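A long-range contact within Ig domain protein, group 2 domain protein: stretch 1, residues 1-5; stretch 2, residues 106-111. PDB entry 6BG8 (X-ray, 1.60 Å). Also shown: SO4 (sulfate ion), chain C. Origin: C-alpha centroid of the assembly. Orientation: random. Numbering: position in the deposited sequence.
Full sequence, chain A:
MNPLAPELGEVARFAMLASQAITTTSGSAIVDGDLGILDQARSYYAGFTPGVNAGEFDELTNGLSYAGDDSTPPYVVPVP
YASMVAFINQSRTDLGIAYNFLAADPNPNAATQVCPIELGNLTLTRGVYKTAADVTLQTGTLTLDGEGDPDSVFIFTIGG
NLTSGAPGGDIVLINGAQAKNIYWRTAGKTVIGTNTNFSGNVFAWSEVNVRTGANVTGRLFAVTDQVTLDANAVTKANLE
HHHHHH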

# COMPACT_ATOMS: atom_id res chain seq x y z
N MET A 1 -5.48 1.90 -24.28
CA MET A 1 -4.33 1.04 -24.03
C MET A 1 -4.15 0.81 -22.54
O MET A 1 -4.67 1.57 -21.72
CB MET A 1 -3.05 1.65 -24.61
CG MET A 1 -3.15 2.04 -26.07
SD MET A 1 -3.55 0.63 -27.12
CE MET A 1 -2.14 -0.42 -26.77
N ASN A 2 -3.41 -0.24 -22.21
CA ASN A 2 -3.10 -0.53 -20.82
C ASN A 2 -2.38 0.66 -20.20
O ASN A 2 -1.42 1.17 -20.78
CB ASN A 2 -2.22 -1.77 -20.73
CG ASN A 2 -2.27 -2.43 -19.36
OD1 ASN A 2 -3.24 -2.27 -18.61
ND2 ASN A 2 -1.23 -3.19 -19.05
N PRO A 3 -2.80 1.12 -19.02
CA PRO A 3 -2.04 2.18 -18.35
C PRO A 3 -0.63 1.73 -18.03
O PRO A 3 -0.36 0.55 -17.81
CB PRO A 3 -2.84 2.43 -17.06
CG PRO A 3 -4.22 2.00 -17.40
CD PRO A 3 -4.07 0.84 -18.33
N LEU A 4 0.29 2.70 -18.03
CA LEU A 4 1.65 2.46 -17.58
C LEU A 4 1.68 2.48 -16.05
O LEU A 4 1.20 3.43 -15.43
CB LEU A 4 2.60 3.52 -18.15
CG LEU A 4 4.07 3.41 -17.73
CD1 LEU A 4 4.67 2.11 -18.24
CD2 LEU A 4 4.87 4.61 -18.25
N ALA A 5 2.20 1.42 -15.46
CA ALA A 5 2.29 1.38 -14.00
C ALA A 5 3.45 2.26 -13.53
O ALA A 5 4.41 2.48 -14.27
CB ALA A 5 2.49 -0.05 -13.52
N PRO A 106 -2.55 13.30 -17.35
CA PRO A 106 -3.00 11.91 -17.46
C PRO A 106 -1.85 10.93 -17.35
O PRO A 106 -0.70 11.34 -17.49
CB PRO A 106 -3.60 11.86 -18.86
CG PRO A 106 -2.71 12.79 -19.65
CD PRO A 106 -2.30 13.91 -18.68
N ASN A 107 -2.17 9.66 -17.14
CA ASN A 107 -1.18 8.60 -17.27
C ASN A 107 -0.49 8.71 -18.64
O ASN A 107 -1.14 9.09 -19.63
CB ASN A 107 -1.86 7.24 -17.10
CG ASN A 107 -0.89 6.08 -17.15
OD1 ASN A 107 -0.57 5.58 -18.22
ND2 ASN A 107 -0.43 5.65 -15.98
N PRO A 108 0.80 8.38 -18.74
CA PRO A 108 1.50 8.56 -20.03
C PRO A 108 0.92 7.74 -21.17
O PRO A 108 1.04 8.16 -22.33
CB PRO A 108 2.94 8.15 -19.70
CG PRO A 108 3.08 8.43 -18.25
CD PRO A 108 1.75 8.09 -17.65
N ASN A 109 0.28 6.60 -20.89
CA ASN A 109 -0.13 5.68 -21.94
C ASN A 109 -1.63 5.40 -21.98
O ASN A 109 -2.07 4.56 -22.77
CB ASN A 109 0.61 4.35 -21.81
CG ASN A 109 2.07 4.47 -22.17
OD1 ASN A 109 2.48 5.48 -22.73
ND2 ASN A 109 2.85 3.44 -21.87
N ALA A 110 -2.43 6.08 -21.16
CA ALA A 110 -3.86 5.79 -21.14
C ALA A 110 -4.63 7.05 -20.83
O ALA A 110 -4.19 7.90 -20.05
CB ALA A 110 -4.20 4.71 -20.11
N ALA A 111 -5.82 7.16 -21.43
CA ALA A 111 -6.70 8.29 -21.18
C ALA A 111 -7.45 8.11 -19.86
O ALA A 111 -7.82 6.99 -19.48
CB ALA A 111 -7.70 8.45 -22.33
S SO4 C . -7.65 -0.88 -22.87
O1 SO4 C . -6.30 -1.27 -23.26
O2 SO4 C . -7.93 0.50 -23.22
O3 SO4 C . -8.57 -1.86 -23.45
O4 SO4 C . -7.89 -0.92 -21.45
O HOH W 1 -4.42 4.46 -24.31

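Neither stretch forms regular helix or strand; the N-terminal segment, extended from Asn2 to Ala5, lies against the loop 106-111, and the two backbones come nearest at Pro3 and Ala110, whose CA atoms are 4.9 Å apart. No direct backbone-to-backbone hydrogen bond joins them. Instead, the side chain of Asn107 (chi1 t) reads both polar groups of Leu4: Leu4 N donates to Asn107 OD1 at 3.0 Å, and Asn107 ND2 donates to Leu4 O at 2.8 Å, both nearly straight. A primary amide offers an acceptor and a donor side by side, matching the NH and C=O of one residue in an extended chain. The same OD1 also accepts from Asn109 N (3.0 Å), so this one oxygen fastens its own loop while holding the other stretch. Two apolar side-chain pairs flank this polar clasp. The Ala110 methyl points toward stretch 1 and packs on the Pro3 ring, CB to CG 3.8 Å, while Leu4 CD2 reaches Pro108 CG at 4.2 Å. Leu4 has the largest covered area, followed by Asn109, whose CB lies 3.9 Å from Asn2 O. At the chain start, a water accepts from Met1 N and donates to Asn109 O, each at 2.8 Å, and Met1 N also donates to sulfate O2 at 3.0 Å.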